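Local coordinates for protein Endonuclease/exonuclease/phosphatase (Beutenbergia cavernae DSM 12333, PDB 4RUW) that belongs to the endonuclease/exonuclease/phosphatase family, with a DNase I-like domain that carries a bound zinc ion, followed by an immunoglobulin-like domain, at residues Glu77-Pro89 and Ala308-Asp320. Numbering follows the deposited sequence.
Sequences EPRIAAVIRAEAP and AGHVSLVDRFASD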
# COMPACT_ATOMS: atom_id res chain seq x y z
N GLU A 77 13.94 19.56 6.09
CA GLU A 77 13.72 19.05 4.74
C GLU A 77 14.98 18.46 4.08
O GLU A 77 14.87 17.49 3.34
CB GLU A 77 13.09 20.11 3.85
CG GLU A 77 11.67 20.51 4.24
CD GLU A 77 11.59 21.69 5.17
OE1 GLU A 77 12.64 22.08 5.73
OE2 GLU A 77 10.48 22.24 5.34
N PRO A 78 16.18 19.03 4.32
CA PRO A 78 17.35 18.43 3.65
C PRO A 78 17.60 16.98 4.02
O PRO A 78 18.06 16.20 3.20
CB PRO A 78 18.52 19.31 4.13
CG PRO A 78 17.89 20.63 4.34
CD PRO A 78 16.53 20.34 4.92
N ARG A 79 17.30 16.60 5.24
CA ARG A 79 17.50 15.25 5.68
C ARG A 79 16.53 14.30 4.93
O ARG A 79 16.90 13.27 4.50
CB ARG A 79 17.29 15.23 7.17
CG ARG A 79 17.97 14.14 7.85
CD ARG A 79 17.95 14.34 9.34
NE ARG A 79 18.26 13.08 9.94
CZ ARG A 79 18.17 12.82 11.22
NH1 ARG A 79 17.76 13.72 12.07
NH2 ARG A 79 18.47 11.65 11.65
N ILE A 80 15.29 14.73 4.75
CA ILE A 80 14.31 14.00 3.97
C ILE A 80 14.77 13.90 2.51
O ILE A 80 14.76 12.82 1.90
CB ILE A 80 12.92 14.70 4.05
CG1 ILE A 80 12.40 14.72 5.50
CG2 ILE A 80 11.92 14.06 3.09
CD1 ILE A 80 12.28 13.37 6.16
N ALA A 81 15.17 15.02 1.94
CA ALA A 81 15.59 15.05 0.54
C ALA A 81 16.79 14.15 0.28
O ALA A 81 16.88 13.52 -0.76
CB ALA A 81 15.87 16.47 0.11
N ALA A 82 17.72 14.11 1.23
CA ALA A 82 18.93 13.30 1.05
C ALA A 82 18.58 11.81 0.96
O ALA A 82 19.19 11.06 0.20
CB ALA A 82 19.94 13.56 2.15
N VAL A 83 17.59 11.37 1.73
CA VAL A 83 17.15 9.98 1.67
C VAL A 83 16.49 9.69 0.31
O VAL A 83 16.81 8.69 -0.34
CB VAL A 83 16.18 9.64 2.81
CG1 VAL A 83 15.51 8.29 2.56
CG2 VAL A 83 16.92 9.63 4.15
N ILE A 84 15.59 10.57 -0.12
CA ILE A 84 14.97 10.41 -1.43
C ILE A 84 16.03 10.36 -2.54
O ILE A 84 15.98 9.50 -3.41
CB ILE A 84 13.92 11.51 -1.70
CG1 ILE A 84 12.79 11.43 -0.67
CG2 ILE A 84 13.40 11.41 -3.13
CD1 ILE A 84 11.86 12.64 -0.66
N ARG A 85 16.99 11.28 -2.49
CA ARG A 85 18.06 11.33 -3.48
C ARG A 85 18.84 10.02 -3.54
O ARG A 85 19.14 9.51 -4.62
CB ARG A 85 19.00 12.49 -3.12
CG ARG A 85 20.09 12.80 -4.12
CD ARG A 85 20.91 14.02 -3.66
NE ARG A 85 20.08 15.21 -3.46
CZ ARG A 85 19.89 15.82 -2.29
NH1 ARG A 85 20.48 15.38 -1.19
NH2 ARG A 85 19.09 16.88 -2.22
N ALA A 86 19.15 9.46 -2.37
CA ALA A 86 19.92 8.23 -2.29
C ALA A 86 19.13 7.04 -2.83
O ALA A 86 19.69 6.16 -3.48
CB ALA A 86 20.35 7.97 -0.86
N GLU A 87 17.83 7.01 -2.56
CA GLU A 87 16.98 5.90 -3.01
C GLU A 87 16.64 6.02 -4.50
O GLU A 87 16.34 5.03 -5.17
CB GLU A 87 15.71 5.83 -2.17
CG GLU A 87 15.95 5.54 -0.69
CD GLU A 87 16.42 4.12 -0.40
OE1 GLU A 87 16.53 3.30 -1.35
OE2 GLU A 87 16.65 3.81 0.79
N ALA A 88 16.70 7.25 -5.02
CA ALA A 88 16.50 7.53 -6.44
C ALA A 88 15.24 6.88 -7.05
O ALA A 88 15.32 6.25 -8.10
CB ALA A 88 17.75 7.14 -7.22
N PRO A 89 14.08 7.04 -6.41
CA PRO A 89 12.87 6.47 -7.02
C PRO A 89 12.46 7.23 -8.28
O PRO A 89 12.81 8.40 -8.46
CB PRO A 89 11.82 6.67 -5.92
CG PRO A 89 12.28 7.90 -5.20
CD PRO A 89 13.77 7.78 -5.17
N ALA A 308 11.68 -6.45 -6.22
CA ALA A 308 12.38 -6.36 -4.94
C ALA A 308 11.81 -5.18 -4.17
O ALA A 308 11.11 -4.34 -4.73
CB ALA A 308 13.87 -6.17 -5.17
N GLY A 309 12.13 -5.10 -2.89
CA GLY A 309 11.79 -3.91 -2.14
C GLY A 309 12.55 -3.86 -0.84
O GLY A 309 13.02 -4.90 -0.36
N HIS A 310 12.68 -2.68 -0.27
CA HIS A 310 13.33 -2.54 1.03
C HIS A 310 12.77 -1.35 1.77
O HIS A 310 12.24 -0.42 1.15
CB HIS A 310 14.86 -2.40 0.87
CG HIS A 310 15.28 -1.22 0.04
ND1 HIS A 310 15.35 -1.28 -1.33
CD2 HIS A 310 15.66 0.03 0.39
CE1 HIS A 310 15.77 -0.11 -1.80
NE2 HIS A 310 15.96 0.70 -0.77
N VAL A 311 12.88 -1.36 3.09
CA VAL A 311 12.63 -0.16 3.85
C VAL A 311 13.91 0.68 3.83
O VAL A 311 15.02 0.15 3.79
CB VAL A 311 12.16 -0.43 5.31
CG1 VAL A 311 10.74 -0.99 5.31
CG2 VAL A 311 13.14 -1.33 6.06
N SER A 312 13.76 1.99 3.81
CA SER A 312 14.93 2.84 3.72
C SER A 312 15.61 2.98 5.07
O SER A 312 15.00 3.42 6.04
CB SER A 312 14.57 4.22 3.19
OG SER A 312 15.75 4.97 2.98
N LEU A 313 16.89 2.60 5.11
CA LEU A 313 17.69 2.72 6.32
C LEU A 313 18.90 3.63 6.07
O LEU A 313 19.87 3.62 6.84
CB LEU A 313 18.14 1.34 6.82
CG LEU A 313 16.99 0.37 7.14
CD1 LEU A 313 17.55 -1.00 7.52
CD2 LEU A 313 16.12 0.90 8.26
N VAL A 314 18.83 4.44 5.02
CA VAL A 314 19.85 5.46 4.75
C VAL A 314 20.02 6.40 5.95
O VAL A 314 21.13 6.73 6.36
CB VAL A 314 19.50 6.26 3.46
CG1 VAL A 314 20.50 7.36 3.21
CG2 VAL A 314 19.43 5.32 2.26
N ASP A 315 18.89 6.83 6.51
CA ASP A 315 18.89 7.74 7.66
C ASP A 315 17.59 7.46 8.38
O ASP A 315 16.62 8.22 8.28
CB ASP A 315 18.92 9.19 7.17
CG ASP A 315 19.28 10.18 8.27
OD1 ASP A 315 19.48 9.78 9.44
OD2 ASP A 315 19.38 11.38 7.93
N ARG A 316 17.55 6.33 9.08
CA ARG A 316 16.29 5.81 9.60
C ARG A 316 15.59 6.76 10.58
O ARG A 316 14.37 6.76 10.67
CB ARG A 316 16.47 4.42 10.21
CG ARG A 316 17.14 4.42 11.57
CD ARG A 316 17.54 3.01 11.98
NE ARG A 316 18.60 2.50 11.11
CZ ARG A 316 19.01 1.23 11.09
NH1 ARG A 316 18.43 0.33 11.87
NH2 ARG A 316 19.98 0.87 10.27
N PHE A 317 16.36 7.58 11.29
CA PHE A 317 15.77 8.47 12.29
C PHE A 317 15.34 9.82 11.73
O PHE A 317 14.98 10.71 12.49
CB PHE A 317 16.67 8.60 13.52
CG PHE A 317 16.86 7.29 14.24
CD1 PHE A 317 15.77 6.64 14.79
CD2 PHE A 317 18.11 6.71 14.34
CE1 PHE A 317 15.92 5.43 15.44
CE2 PHE A 317 18.27 5.49 14.98
CZ PHE A 317 17.17 4.86 15.53
N ALA A 318 15.32 9.95 10.41
CA ALA A 318 14.88 11.19 9.78
C ALA A 318 13.37 11.43 9.94
O ALA A 318 12.91 12.57 9.86
CB ALA A 318 15.26 11.20 8.31
N SER A 319 12.62 10.35 10.15
CA SER A 319 11.17 10.44 10.36
C SER A 319 10.75 9.35 11.33
O SER A 319 11.50 8.40 11.57
CB SER A 319 10.42 10.27 9.04
OG SER A 319 9.02 10.18 9.29
N ASP A 320 9.55 9.47 11.90
CA ASP A 320 9.03 8.39 12.74
C ASP A 320 8.42 7.23 11.94
O ASP A 320 8.00 6.23 12.53
CB ASP A 320 8.08 8.92 13.83
CG ASP A 320 6.81 9.52 13.29
OD1 ASP A 320 6.67 9.72 12.07
OD2 ASP A 320 5.93 9.82 14.12
O HOH W 1 19.39 12.15 5.36
O HOH W 2 17.94 2.20 2.41
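Glu87 bends at its second torsion (chi2 -71°), which lays its carboxylate between His310 and Ser312, while Arg79, extended from CG to NE, runs out from the first turn of the same helix to Asp315. At the Glu87 end, His310 NE2 donates in its own ring plane to the syn side of Glu87 OE1 (2.7 Å), though tilted from the carboxylate plane, and Ser312 OG donates to the anti side of Glu87 OE2 (2.6 Å). A water gives a further hydrogen bond to OE2 and accepts one from Leu313 N, so the buried carboxylate is gripped by three donors, which would probably favour the ionised form of Glu87.

Toward the other end, Arg79 holds Asp315 side-on in a salt bridge: NE reaches OD2 at 2.9 Å from above the carboxylate plane, and NH2 meets OD1 at 3.1 Å on its syn side, also tilted out of plane. Both acceptors lie close to the guanidinium plane. The Ala318 backbone, through CA, lies over one guanidinium face, offset toward its rim; Asp70 pairs with NH1, and a water links Asp315 OD2 to Arg79 O. Between the two polar clusters, Val83 sets CG2 against Asp315 CB (3.6 Å) and CG1 beside Ser312 OG (3.4 Å), while Val314 CG1 meets Ala86 CB at 4.1 Å. Trp61 of strand 55-62 packs against Ile80 and Val83.

The contact thus joins outermost strand 304-311 and its following loop to helix 77-87, the beta-alpha-beta crossover between parallel strands 55-62 and 91-98 in the DNase I-like fold.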